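Cysteine synthase (Helicobacter pylori, PDB 6AHI) catalyses the pyridoxal-phosphate-dependent formation of cysteine from O-acetylserine and sulfide, and also acts as an O-acetylserine-dependent cystathionine beta-synthase. Local coordinates at residues A[172-177]-A[200-205]; A[22-27]-A[274-279]; A[61-66]-A[140-145]; A[93-98]-A[125-130]; A[102-107]-A[296-301]. All blocks are in the same frame, centred on the assembly; numbering follows the deposited sequence.

Contact 1: residues A[172-177]-A[200-205]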
# COMPACT_ATOMS: atom_id res chain seq x y z
N LEU A 172 17.01 -4.06 -22.90
CA LEU A 172 17.36 -4.55 -21.58
C LEU A 172 18.56 -5.49 -21.69
O LEU A 172 18.58 -6.41 -22.51
CB LEU A 172 16.16 -5.27 -20.97
CG LEU A 172 14.91 -4.42 -20.76
CD1 LEU A 172 13.79 -5.33 -20.28
CD2 LEU A 172 15.15 -3.27 -19.76
N THR A 173 19.52 -5.27 -20.82
CA THR A 173 20.77 -5.96 -20.82
C THR A 173 20.69 -7.19 -19.89
O THR A 173 21.25 -8.25 -20.18
CB THR A 173 21.91 -5.04 -20.34
OG1 THR A 173 21.80 -3.77 -21.00
CG2 THR A 173 23.27 -5.66 -20.56
N SER A 174 19.98 -7.02 -18.77
CA SER A 174 19.94 -8.01 -17.73
C SER A 174 18.59 -7.94 -16.99
O SER A 174 17.98 -6.88 -16.82
CB SER A 174 21.12 -7.80 -16.80
OG SER A 174 21.12 -8.82 -15.79
N PHE A 175 18.18 -9.11 -16.48
CA PHE A 175 17.05 -9.32 -15.61
C PHE A 175 17.54 -9.99 -14.33
O PHE A 175 18.13 -11.06 -14.36
CB PHE A 175 15.98 -10.16 -16.29
CG PHE A 175 14.80 -10.53 -15.42
CD1 PHE A 175 14.14 -9.56 -14.68
CD2 PHE A 175 14.36 -11.85 -15.32
CE1 PHE A 175 13.05 -9.89 -13.88
CE2 PHE A 175 13.28 -12.18 -14.52
CZ PHE A 175 12.63 -11.20 -13.81
N VAL A 176 17.31 -9.31 -13.21
CA VAL A 176 17.77 -9.69 -11.91
C VAL A 176 16.54 -9.81 -11.01
O VAL A 176 15.85 -8.80 -10.85
CB VAL A 176 18.73 -8.62 -11.36
CG1 VAL A 176 19.18 -8.96 -9.95
CG2 VAL A 176 19.91 -8.40 -12.30
N ALA A 177 16.30 -10.98 -10.41
CA ALA A 177 15.10 -11.15 -9.59
C ALA A 177 15.34 -12.18 -8.49
O ALA A 177 16.06 -13.17 -8.71
CB ALA A 177 13.92 -11.54 -10.45
N ARG A 200 20.81 -11.13 -20.10
CA ARG A 200 21.43 -11.89 -19.00
C ARG A 200 20.35 -12.14 -17.93
O ARG A 200 19.48 -11.33 -17.68
CB ARG A 200 22.64 -11.12 -18.42
CG ARG A 200 23.87 -11.12 -19.32
CD ARG A 200 24.95 -10.16 -18.87
NE ARG A 200 25.26 -10.27 -17.45
CZ ARG A 200 26.07 -11.17 -16.89
NH1 ARG A 200 26.64 -12.12 -17.61
NH2 ARG A 200 26.29 -11.13 -15.58
N LEU A 201 20.43 -13.30 -17.29
CA LEU A 201 19.50 -13.69 -16.25
C LEU A 201 20.27 -13.99 -14.96
O LEU A 201 21.11 -14.90 -14.95
CB LEU A 201 18.77 -14.97 -16.68
CG LEU A 201 17.94 -14.90 -17.95
CD1 LEU A 201 17.28 -16.24 -18.21
CD2 LEU A 201 16.89 -13.80 -17.86
N ILE A 202 19.95 -13.24 -13.89
CA ILE A 202 20.57 -13.38 -12.58
C ILE A 202 19.48 -13.60 -11.53
O ILE A 202 18.63 -12.75 -11.35
CB ILE A 202 21.41 -12.15 -12.19
CG1 ILE A 202 22.42 -11.77 -13.28
CG2 ILE A 202 22.03 -12.37 -10.81
CD1 ILE A 202 23.65 -12.64 -13.32
N GLY A 203 19.54 -14.74 -10.84
CA GLY A 203 18.64 -15.07 -9.74
C GLY A 203 19.24 -14.63 -8.43
O GLY A 203 20.46 -14.66 -8.27
N VAL A 204 18.42 -14.17 -7.49
CA VAL A 204 18.93 -13.57 -6.27
C VAL A 204 18.43 -14.40 -5.09
O VAL A 204 17.27 -14.74 -5.04
CB VAL A 204 18.49 -12.11 -6.16
CG1 VAL A 204 19.03 -11.44 -4.92
CG2 VAL A 204 18.86 -11.34 -7.42
N GLU A 205 19.35 -14.71 -4.16
CA GLU A 205 19.06 -15.50 -2.98
C GLU A 205 19.77 -14.85 -1.80
O GLU A 205 20.79 -14.19 -1.97
CB GLU A 205 19.56 -16.94 -3.16
CG GLU A 205 21.07 -17.01 -3.40
CD GLU A 205 21.75 -18.37 -3.26
OE1 GLU A 205 21.02 -19.37 -3.05
OE2 GLU A 205 23.00 -18.43 -3.37
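Ser-174 to Ala-177 runs parallel to Arg-200 to Gly-203, the two strand axes 4.7 Å apart and 12° from exact alignment. Five backbone hydrogen bonds join them, from Arg-200 N to Thr-173 O at one end to Val-204 N to Ala-177 O (2.8 Å) at the other. That last bond is bent to 134° at the hydrogen, and its donor sits above the carbonyl plane. On one face Val-176 and Ile-202 lie side by side, with CG2 of Val-176 4.0 Å from CB of Ile-202. The other branch, Val-176 CG1, is set anti to the backbone N (chi1 177°) and presses on Val-204 CG2 at a tight 3.5 Å. On the opposite face Leu-201 CD2 reaches the rim of the Phe-175 ring, close to its plane and 4.1 Å from Phe-175 CD2. Helix 183-195 covers that face, completing a beta-alpha-beta unit; helix 266-281 lies over the valines. Ser-174 OG and Arg-200 NE both turn to Glu-278 OE2 of helix 266-281. A hydroxyl and a guanidinium thus grip one buried carboxylate oxygen, which should favour its negative charge and pin the sheet to the helix.

Contact 2: residues A[22-27]-A[274-279]; sequences KDYPIP and AALKEA
Leu-276 is the bump of this contact, and the hollow that takes it lies between Tyr-24 and Ile-26. Its methyl CD1 pushes in so that Tyr-24 CB is 3.8 Å away and Ile-26 CG1 only 3.5 Å, closer than carbons usually pack. The leucine and isoleucine side chains cross at about a right angle. Chi1 of -153° sets Leu-276 CG anti to the backbone N, and the branch beyond it carries CD1 to the loop. The second methyl, CD2, approaches the Tyr-24 ring obliquely.

One turn further on, Ala-279 offers a low spot instead. Ile-26 CG2 lies more loosely over its CB, 4.4 Å away, and the Pro-27 ring comes down beside it, CG standing 3.4 Å from Ala-279 O and CD 4.4 Å from Ala-279 CB. The loop that makes this moulded surface links strands 16-19 and 31-36, the antiparallel pair at one end of the six-stranded mixed sheet, and helix 266-281 packs across that sheet. Pro-25 is the centre of an inverse gamma turn, with a weak hydrogen bond from Ile-26 N to Tyr-24 O (2.7 Å); this tight bend brings Tyr-24 and Ile-26 together round Leu-276 CD1.

Further anchors hold the loop in place. Tyr-24 OH bonds to Asn-260 of helix 246-260, its ring meets that of Phe-272 edge-to-face, and Pro-25 O takes a hydrogen bond from Gln-280 NE2. Ile-32 of strand 31-36 backs both Ile-26 and Leu-276.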
# COMPACT_ATOMS: atom_id res chain seq x y z
N LYS A 22 22.91 9.21 -10.54
CA LYS A 22 22.52 10.30 -9.64
C LYS A 22 22.11 9.76 -8.26
O LYS A 22 22.11 10.50 -7.33
CB LYS A 22 21.24 11.04 -10.07
CG LYS A 22 21.29 11.81 -11.36
CD LYS A 22 22.48 12.71 -11.46
CE LYS A 22 22.69 13.23 -12.87
NZ LYS A 22 23.44 12.26 -13.71
N ASP A 23 21.63 8.51 -8.22
CA ASP A 23 20.97 7.90 -7.08
C ASP A 23 21.92 6.96 -6.33
O ASP A 23 21.94 6.93 -5.10
CB ASP A 23 19.77 7.08 -7.57
CG ASP A 23 18.75 7.90 -8.32
OD1 ASP A 23 18.33 8.92 -7.75
OD2 ASP A 23 18.43 7.56 -9.48
N TYR A 24 22.66 6.16 -7.10
CA TYR A 24 23.50 5.06 -6.61
C TYR A 24 24.70 4.90 -7.54
O TYR A 24 24.63 5.33 -8.67
CB TYR A 24 22.71 3.75 -6.58
CG TYR A 24 21.66 3.72 -5.50
CD1 TYR A 24 22.01 3.46 -4.18
CD2 TYR A 24 20.34 4.02 -5.79
CE1 TYR A 24 21.05 3.48 -3.18
CE2 TYR A 24 19.38 4.06 -4.80
CZ TYR A 24 19.74 3.78 -3.50
OH TYR A 24 18.81 3.85 -2.51
N PRO A 25 25.80 4.24 -7.11
CA PRO A 25 26.95 3.96 -8.00
C PRO A 25 26.66 3.04 -9.20
O PRO A 25 27.08 1.93 -9.28
CB PRO A 25 27.99 3.34 -7.06
CG PRO A 25 27.15 2.74 -5.92
CD PRO A 25 26.04 3.77 -5.73
N ILE A 26 25.97 3.59 -10.19
CA ILE A 26 25.58 2.91 -11.43
C ILE A 26 26.41 3.55 -12.54
O ILE A 26 26.53 4.76 -12.55
CB ILE A 26 24.07 3.09 -11.60
CG1 ILE A 26 23.31 2.36 -10.48
CG2 ILE A 26 23.58 2.65 -12.96
CD1 ILE A 26 21.86 2.78 -10.32
N PRO A 27 27.08 2.82 -13.46
CA PRO A 27 27.89 3.48 -14.48
C PRO A 27 27.13 4.55 -15.27
O PRO A 27 25.92 4.50 -15.38
CB PRO A 27 28.34 2.33 -15.40
CG PRO A 27 28.33 1.11 -14.48
CD PRO A 27 27.15 1.36 -13.54
N ALA A 274 21.58 -6.76 -5.65
CA ALA A 274 21.99 -7.66 -6.71
C ALA A 274 22.00 -6.93 -8.06
O ALA A 274 22.93 -7.08 -8.87
CB ALA A 274 21.10 -8.86 -6.76
N ALA A 275 20.99 -6.09 -8.27
CA ALA A 275 20.90 -5.34 -9.51
C ALA A 275 22.03 -4.31 -9.58
O ALA A 275 22.53 -4.06 -10.66
CB ALA A 275 19.55 -4.69 -9.62
N LEU A 276 22.39 -3.71 -8.45
CA LEU A 276 23.48 -2.74 -8.39
C LEU A 276 24.81 -3.41 -8.73
O LEU A 276 25.61 -2.87 -9.49
CB LEU A 276 23.49 -2.16 -6.97
CG LEU A 276 24.04 -0.76 -6.78
CD1 LEU A 276 23.33 0.21 -7.72
CD2 LEU A 276 23.87 -0.34 -5.31
N LYS A 277 25.05 -4.61 -8.19
CA LYS A 277 26.24 -5.40 -8.52
C LYS A 277 26.28 -5.78 -10.00
O LYS A 277 27.35 -5.64 -10.66
CB LYS A 277 26.31 -6.64 -7.62
CG LYS A 277 26.65 -6.30 -6.17
CD LYS A 277 26.73 -7.51 -5.28
CE LYS A 277 26.74 -7.11 -3.84
NZ LYS A 277 26.87 -8.31 -2.98
N GLU A 278 25.13 -6.16 -10.55
CA GLU A 278 25.06 -6.47 -11.96
C GLU A 278 25.33 -5.20 -12.80
O GLU A 278 26.13 -5.26 -13.75
CB GLU A 278 23.74 -7.18 -12.27
CG GLU A 278 23.48 -7.41 -13.75
CD GLU A 278 24.26 -8.52 -14.46
OE1 GLU A 278 25.24 -9.02 -13.89
OE2 GLU A 278 23.89 -8.86 -15.61
N ALA A 279 24.69 -4.07 -12.49
CA ALA A 279 24.92 -2.83 -13.28
C ALA A 279 26.41 -2.45 -13.25
O ALA A 279 26.96 -2.04 -14.26
CB ALA A 279 24.08 -1.68 -12.77

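Contact 3: residues A[61-66]-A[140-145]; sequences GKITSK and DSYLPL
Thr-64 and Asp-140 meet round a shared partner, the hydroxyl of Thr-67: its OG1 accepts a hydrogen bond from Thr-64 N and is also hydrogen-bonded to Asp-140 OD1. Their side chains cross at about a right angle, Thr-64 OG1 lying 3.5 Å from Asp-140 OD2. That same OD2 comes within 2.6 Å of the backbone oxygen of Lys-66. Asp-140 has CG anti to its backbone N (chi1 -161°), which sends the carboxylate across to the loop.

The rest of the contact is built on the Tyr-142 ring, which two neighbouring residues approach obliquely at different atoms. Ile-63 brings CD1 to 3.9 Å from Tyr-142 CD2, with CG1 scarcely further off. On the other side of the ring's long axis, Lys-62 lays CB 4.0 Å from Tyr-142 CE1, and its CD follows at 4.1 Å from the same ring carbon. The aliphatic part of the lysine thus packs against the ring, while its NZ makes a long, weak ion pair with Asp-151.

This is structural packing away from the cofactor site. The loop 61-66 carries the chain from helix 48-60 into strand 68-72, and strand 141-142 hydrogen-bonds to 68-72 as the end strand of the four-stranded parallel sheet. Leu-53 of helix 48-60 and Ile-69 of strand 68-72 also touch Tyr-142.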
# COMPACT_ATOMS: atom_id res chain seq x y z
N GLY A 61 -11.65 -25.82 -15.87
CA GLY A 61 -12.62 -26.63 -15.13
C GLY A 61 -12.02 -27.09 -13.82
O GLY A 61 -12.68 -27.84 -13.11
N LYS A 62 -10.80 -26.67 -13.51
CA LYS A 62 -10.21 -27.04 -12.19
C LYS A 62 -10.95 -26.29 -11.07
O LYS A 62 -10.86 -26.78 -9.96
CB LYS A 62 -8.71 -26.74 -12.12
CG LYS A 62 -7.82 -27.59 -13.01
CD LYS A 62 -6.45 -27.01 -13.26
CE LYS A 62 -5.36 -28.04 -13.10
NZ LYS A 62 -4.00 -27.45 -13.04
N ILE A 63 -11.56 -25.13 -11.35
CA ILE A 63 -12.32 -24.35 -10.38
C ILE A 63 -13.75 -24.14 -10.90
O ILE A 63 -13.94 -23.81 -12.05
CB ILE A 63 -11.64 -23.00 -10.06
CG1 ILE A 63 -10.26 -23.21 -9.44
CG2 ILE A 63 -12.54 -22.15 -9.17
CD1 ILE A 63 -9.40 -21.97 -9.40
N THR A 64 -14.73 -24.34 -10.02
CA THR A 64 -16.14 -23.96 -10.26
C THR A 64 -16.66 -23.21 -9.03
O THR A 64 -15.88 -22.94 -8.11
CB THR A 64 -17.02 -25.17 -10.61
OG1 THR A 64 -17.22 -25.93 -9.41
CG2 THR A 64 -16.43 -26.06 -11.68
N SER A 65 -17.98 -22.94 -8.98
CA SER A 65 -18.56 -21.91 -8.11
C SER A 65 -18.43 -22.30 -6.63
O SER A 65 -18.32 -21.41 -5.77
CB SER A 65 -19.99 -21.63 -8.46
OG SER A 65 -20.66 -22.84 -8.77
N LYS A 66 -18.42 -23.61 -6.36
CA LYS A 66 -18.25 -24.15 -5.00
C LYS A 66 -17.08 -25.14 -5.01
O LYS A 66 -17.15 -26.31 -4.59
CB LYS A 66 -19.57 -24.74 -4.49
CG LYS A 66 -20.60 -23.70 -4.07
CD LYS A 66 -20.20 -22.86 -2.87
CE LYS A 66 -21.40 -22.30 -2.13
NZ LYS A 66 -21.00 -21.50 -0.94
N ASP A 140 -14.33 -31.33 -4.18
CA ASP A 140 -14.22 -30.18 -5.06
C ASP A 140 -13.19 -29.18 -4.52
O ASP A 140 -13.42 -27.99 -4.52
CB ASP A 140 -15.59 -29.54 -5.25
CG ASP A 140 -15.71 -28.65 -6.46
OD1 ASP A 140 -14.76 -28.66 -7.28
OD2 ASP A 140 -16.74 -27.95 -6.58
N SER A 141 -12.04 -29.68 -4.06
CA SER A 141 -10.95 -28.79 -3.62
C SER A 141 -10.04 -28.46 -4.80
O SER A 141 -10.03 -29.13 -5.82
CB SER A 141 -10.16 -29.39 -2.46
OG SER A 141 -9.65 -30.68 -2.76
N TYR A 142 -9.23 -27.42 -4.65
CA TYR A 142 -8.19 -27.14 -5.60
C TYR A 142 -6.95 -26.71 -4.83
O TYR A 142 -7.01 -25.82 -4.01
CB TYR A 142 -8.67 -26.13 -6.64
CG TYR A 142 -7.55 -25.65 -7.52
CD1 TYR A 142 -6.96 -26.49 -8.45
CD2 TYR A 142 -7.04 -24.37 -7.38
CE1 TYR A 142 -5.93 -26.04 -9.27
CE2 TYR A 142 -6.02 -23.91 -8.19
CZ TYR A 142 -5.45 -24.76 -9.12
OH TYR A 142 -4.43 -24.30 -9.89
N LEU A 143 -5.85 -27.42 -5.09
CA LEU A 143 -4.59 -27.29 -4.36
C LEU A 143 -3.52 -26.91 -5.37
O LEU A 143 -2.94 -27.78 -6.03
CB LEU A 143 -4.30 -28.62 -3.64
CG LEU A 143 -3.10 -28.66 -2.68
CD1 LEU A 143 -3.16 -27.57 -1.61
CD2 LEU A 143 -3.00 -30.03 -2.01
N PRO A 144 -3.26 -25.60 -5.57
CA PRO A 144 -2.32 -25.16 -6.60
C PRO A 144 -0.92 -25.78 -6.44
O PRO A 144 -0.32 -26.17 -7.43
CB PRO A 144 -2.22 -23.64 -6.43
CG PRO A 144 -3.46 -23.25 -5.66
CD PRO A 144 -3.86 -24.47 -4.85
N LEU A 145 -0.43 -25.87 -5.19
CA LEU A 145 0.98 -26.19 -4.89
C LEU A 145 1.88 -25.39 -5.81
O LEU A 145 2.46 -25.94 -6.75
CB LEU A 145 1.22 -27.70 -5.01
CG LEU A 145 0.54 -28.51 -3.90
CD1 LEU A 145 0.66 -30.01 -4.15
CD2 LEU A 145 1.10 -28.14 -2.53

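Contact 4: residues A[93-98]-A[125-130]; sequences IFVVPE and SGAIKK
Val-95 and Ala-127 carry this contact, their CA atoms 5.3 Å apart where strand 93-97 and helix 125-130 pass each other. The axes approach to 7.3 Å and run roughly antiparallel, at 152°. Among the apolar contacts, Val-95 CG1 is the common element: set anti to the backbone N (chi1 -169°), this methyl meets the helix 3.9 Å from Ala-127 CB and equally far from Lys-130 CG. Ala-127 CB also meets Pro-97 CD at 4.0 Å, so the small methyl sits between valine and proline.

A second group pairs carbon with backbone oxygen, in both directions. Val-95 CG1 rests 3.5 Å from Ala-127 O, while Ala-127 CB stands 3.6 Å from Val-95 O; strand and helix backbones come close here. Lys-130 adds only its aliphatic start; a bend at chi2 (81°) carries the chain on from CG, and its end leads away from the strand.

Helix 123-137 packs here on the four-stranded parallel sheet. Thr-118 of strand 114-118 touches Val-95 and Lys-130, and Pro-72 of strand 68-72 touches Ala-127, so the helix spans three strands. Val-96 points the other way, onto helix 102-110, which covers the opposite face.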
# COMPACT_ATOMS: atom_id res chain seq x y z
N ILE A 93 -8.70 -21.76 2.10
CA ILE A 93 -8.04 -22.25 3.31
C ILE A 93 -6.53 -22.13 3.10
O ILE A 93 -6.01 -22.61 2.11
CB ILE A 93 -8.46 -23.71 3.63
CG1 ILE A 93 -9.97 -23.88 3.74
CG2 ILE A 93 -7.78 -24.18 4.90
CD1 ILE A 93 -10.45 -25.30 3.53
N PHE A 94 -5.84 -21.44 4.02
CA PHE A 94 -4.39 -21.34 3.93
C PHE A 94 -3.75 -22.04 5.14
O PHE A 94 -4.21 -21.91 6.28
CB PHE A 94 -3.95 -19.88 3.75
CG PHE A 94 -4.57 -19.28 2.52
CD1 PHE A 94 -4.32 -19.81 1.27
CD2 PHE A 94 -5.43 -18.21 2.61
CE1 PHE A 94 -4.90 -19.28 0.13
CE2 PHE A 94 -6.03 -17.69 1.47
CZ PHE A 94 -5.78 -18.23 0.24
N VAL A 95 -2.71 -22.82 4.85
CA VAL A 95 -1.93 -23.51 5.87
C VAL A 95 -0.60 -22.78 6.01
O VAL A 95 0.18 -22.69 5.05
CB VAL A 95 -1.75 -25.00 5.55
CG1 VAL A 95 -1.17 -25.72 6.76
CG2 VAL A 95 -3.06 -25.64 5.11
N VAL A 96 -0.39 -22.21 7.20
CA VAL A 96 0.71 -21.30 7.48
C VAL A 96 1.40 -21.77 8.75
O VAL A 96 0.74 -21.96 9.77
CB VAL A 96 0.18 -19.87 7.65
CG1 VAL A 96 1.31 -18.90 7.99
CG2 VAL A 96 -0.56 -19.40 6.40
N PRO A 97 2.73 -21.94 8.73
CA PRO A 97 3.47 -22.29 9.93
C PRO A 97 3.23 -21.21 10.98
O PRO A 97 3.39 -20.08 10.68
CB PRO A 97 4.92 -22.13 9.47
CG PRO A 97 4.86 -22.46 8.03
CD PRO A 97 3.57 -21.82 7.56
N GLU A 98 2.89 -21.59 12.20
CA GLU A 98 2.66 -20.58 13.26
C GLU A 98 3.92 -19.76 13.44
O GLU A 98 4.99 -20.31 13.48
CB GLU A 98 2.31 -21.25 14.59
CG GLU A 98 1.09 -22.14 14.52
N SER A 125 7.42 -27.21 4.95
CA SER A 125 7.15 -28.59 4.57
C SER A 125 5.97 -29.14 5.38
O SER A 125 5.19 -29.93 4.86
CB SER A 125 8.39 -29.44 4.72
OG SER A 125 9.49 -28.77 4.13
N GLY A 126 5.88 -28.75 6.66
CA GLY A 126 4.78 -29.16 7.54
C GLY A 126 3.44 -28.62 7.05
O GLY A 126 2.41 -29.35 7.04
N ALA A 127 3.45 -27.37 6.59
CA ALA A 127 2.28 -26.73 5.99
C ALA A 127 1.85 -27.47 4.72
O ALA A 127 0.65 -27.76 4.54
CB ALA A 127 2.56 -25.27 5.73
N ILE A 128 2.82 -27.82 3.86
CA ILE A 128 2.54 -28.57 2.62
C ILE A 128 1.85 -29.90 2.95
O ILE A 128 0.81 -30.23 2.37
CB ILE A 128 3.81 -28.75 1.78
CG1 ILE A 128 4.30 -27.41 1.23
CG2 ILE A 128 3.58 -29.75 0.66
CD1 ILE A 128 5.76 -27.35 0.85
N LYS A 129 2.41 -30.66 3.90
CA LYS A 129 1.86 -31.96 4.25
C LYS A 129 0.40 -31.80 4.68
O LYS A 129 -0.49 -32.56 4.24
CB LYS A 129 2.65 -32.64 5.38
CG LYS A 129 2.02 -33.94 5.89
CD LYS A 129 2.93 -34.71 6.81
CE LYS A 129 2.53 -36.16 6.92
NZ LYS A 129 3.36 -36.86 7.93
N LYS A 130 0.15 -30.83 5.57
CA LYS A 130 -1.17 -30.66 6.14
C LYS A 130 -2.16 -30.26 5.02
O LYS A 130 -3.27 -30.80 4.97
CB LYS A 130 -1.08 -29.67 7.30
CG LYS A 130 -2.40 -29.23 7.90
CD LYS A 130 -3.02 -30.20 8.89
CE LYS A 130 -3.84 -29.47 9.93
NZ LYS A 130 -4.96 -30.31 10.42

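Contact 5: residues A[102-107]-A[296-301]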
# COMPACT_ATOMS: atom_id res chain seq x y z
N THR A 102 2.67 -13.02 11.07
CA THR A 102 1.39 -12.69 11.74
C THR A 102 0.59 -11.67 10.93
O THR A 102 -0.53 -12.00 10.61
CB THR A 102 1.59 -12.30 13.21
OG1 THR A 102 0.31 -12.32 13.83
CG2 THR A 102 2.19 -10.93 13.40
N GLU A 103 1.18 -10.51 10.62
CA GLU A 103 0.49 -9.48 9.88
C GLU A 103 -0.16 -10.08 8.62
O GLU A 103 -1.32 -9.82 8.33
CB GLU A 103 1.46 -8.36 9.51
CG GLU A 103 1.85 -7.46 10.68
CD GLU A 103 3.28 -7.59 11.20
OE1 GLU A 103 3.55 -8.54 11.96
OE2 GLU A 103 4.14 -6.72 10.85
N LYS A 104 0.59 -10.89 7.87
CA LYS A 104 0.06 -11.44 6.64
C LYS A 104 -1.10 -12.40 6.95
O LYS A 104 -2.05 -12.49 6.18
CB LYS A 104 1.14 -12.12 5.80
CG LYS A 104 2.17 -11.19 5.18
CD LYS A 104 3.23 -11.94 4.41
CE LYS A 104 4.50 -11.13 4.20
NZ LYS A 104 5.62 -12.01 3.77
N GLN A 105 -1.00 -13.14 8.06
CA GLN A 105 -2.11 -14.03 8.45
C GLN A 105 -3.37 -13.23 8.82
O GLN A 105 -4.48 -13.68 8.55
CB GLN A 105 -1.71 -14.94 9.62
CG GLN A 105 -0.61 -15.92 9.25
CD GLN A 105 -0.29 -16.84 10.40
OE1 GLN A 105 -1.17 -17.40 11.07
NE2 GLN A 105 1.00 -17.00 10.63
N GLN A 106 -3.20 -12.09 9.51
CA GLN A 106 -4.30 -11.21 9.87
C GLN A 106 -5.02 -10.74 8.58
O GLN A 106 -6.24 -10.70 8.53
CB GLN A 106 -3.79 -9.96 10.60
CG GLN A 106 -4.11 -9.84 12.09
CD GLN A 106 -4.17 -8.38 12.47
OE1 GLN A 106 -5.13 -7.67 12.17
NE2 GLN A 106 -3.12 -7.90 13.12
N ILE A 107 -4.24 -10.42 7.55
CA ILE A 107 -4.77 -9.88 6.32
C ILE A 107 -5.52 -10.99 5.58
O ILE A 107 -6.62 -10.77 5.12
CB ILE A 107 -3.66 -9.23 5.47
CG1 ILE A 107 -3.11 -7.98 6.15
CG2 ILE A 107 -4.16 -8.93 4.09
CD1 ILE A 107 -1.87 -7.47 5.54
N ALA A 296 6.87 -2.94 2.67
CA ALA A 296 7.61 -3.01 3.93
C ALA A 296 6.67 -3.15 5.15
O ALA A 296 7.09 -3.68 6.17
CB ALA A 296 8.49 -1.80 4.10
N ASP A 297 5.44 -2.64 5.03
CA ASP A 297 4.51 -2.45 6.14
C ASP A 297 4.27 -3.74 6.92
O ASP A 297 4.05 -3.69 8.12
CB ASP A 297 3.13 -1.97 5.68
CG ASP A 297 3.18 -0.66 4.94
OD1 ASP A 297 3.98 -0.55 3.95
OD2 ASP A 297 2.45 0.23 5.35
N ARG A 298 4.30 -4.89 6.23
CA ARG A 298 3.98 -6.15 6.91
C ARG A 298 5.19 -6.65 7.72
O ARG A 298 5.09 -7.69 8.34
CB ARG A 298 3.54 -7.22 5.89
CG ARG A 298 2.11 -7.09 5.36
CD ARG A 298 1.90 -6.06 4.30
NE ARG A 298 0.55 -6.04 3.75
CZ ARG A 298 0.17 -6.64 2.61
NH1 ARG A 298 0.96 -7.52 2.02
NH2 ARG A 298 -1.01 -6.34 2.09
N TYR A 299 6.29 -5.90 7.77
CA TYR A 299 7.47 -6.31 8.48
C TYR A 299 7.89 -5.30 9.54
O TYR A 299 8.94 -5.47 10.16
CB TYR A 299 8.63 -6.57 7.52
CG TYR A 299 8.30 -7.49 6.38
CD1 TYR A 299 8.30 -8.87 6.52
CD2 TYR A 299 7.98 -6.97 5.13
CE1 TYR A 299 7.99 -9.71 5.46
CE2 TYR A 299 7.70 -7.78 4.05
CZ TYR A 299 7.69 -9.16 4.21
OH TYR A 299 7.42 -9.94 3.12
N LEU A 300 7.05 -4.31 9.85
CA LEU A 300 7.44 -3.29 10.83
C LEU A 300 7.57 -3.91 12.23
O LEU A 300 8.42 -3.48 12.98
CB LEU A 300 6.44 -2.13 10.81
CG LEU A 300 6.44 -1.33 9.50
CD1 LEU A 300 5.29 -0.35 9.41
CD2 LEU A 300 7.76 -0.60 9.33
N SER A 301 6.77 -4.94 12.56
CA SER A 301 6.87 -5.63 13.88
C SER A 301 8.20 -6.40 14.01
O SER A 301 8.59 -6.78 15.10
CB SER A 301 5.69 -6.55 14.12
OG SER A 301 5.63 -7.56 13.14
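Glu-103 and Ser-301 make the shorter of two hydrogen bonds here: Ser-301 OG donates to Glu-103 OE1 at 2.6 Å, from the syn side and 22° out of the carboxylate plane. Chi1 of 61° puts Ser-301 OG between its backbone N and carbonyl carbon, where it meets the carboxylate. The other carboxylate oxygen, Glu-103 OE2, faces Arg-298 O at 2.9 Å; both are acceptors, so this close approach is not a hydrogen bond. One residue along, Lys-104 NZ donates to Tyr-299 OH at 2.8 Å. The lysine chain is extended beyond CG and crosses the tyrosine obliquely, with CE 3.3 Å from that same OH.

Between these polar pairs lies Arg-298. Ile-107 CD1 sits over one face of its guanidinium, 3.3 Å from NE and 3.7 Å from CZ, the two side chains crossing at about a right angle. Lys-104 CG packs on Arg-298 CG at 4.1 Å.

The next shell fixes these groups. Tyr-299 OH is also hydrogen-bonded to Asp-294, and Lys-104 touches Asn-76, a residue that by similarity binds pyridoxal phosphate. Arg-298 NH2 bonds to Gly-42 O, while its NE forms a salt bridge to Asp-297 of the second subunit, and Asp-297 here pairs in return with Arg-298 of that subunit. Helix 102-110 and the C-terminal 3-10 segment thus meet at the two-fold interface of the homodimer, close to the probable cofactor pocket of this fold-type II PLP enzyme.

From the N terminus, contact 2 opens first, then contacts 3, 4 and 5 in turn. Contact 4 closes at 125-130 and contact 3 at 140-145, so 4 nests in 3; both tie down the four-stranded parallel sheet. Contact 1 then opens and closes in the six-stranded sheet, in series with 3 and 4 and about 34 Å from contact 3, centre to centre. Contact 2 closes next, enclosing 1, 3 and 4 and touching contact 1 through Glu-278. Contact 5, closing last, encloses contact 1 and crosses 2, 3 and 4: it joins helix 102-110, beside contact 4, to the chain after strand 287-292, and so links the two sheet regions.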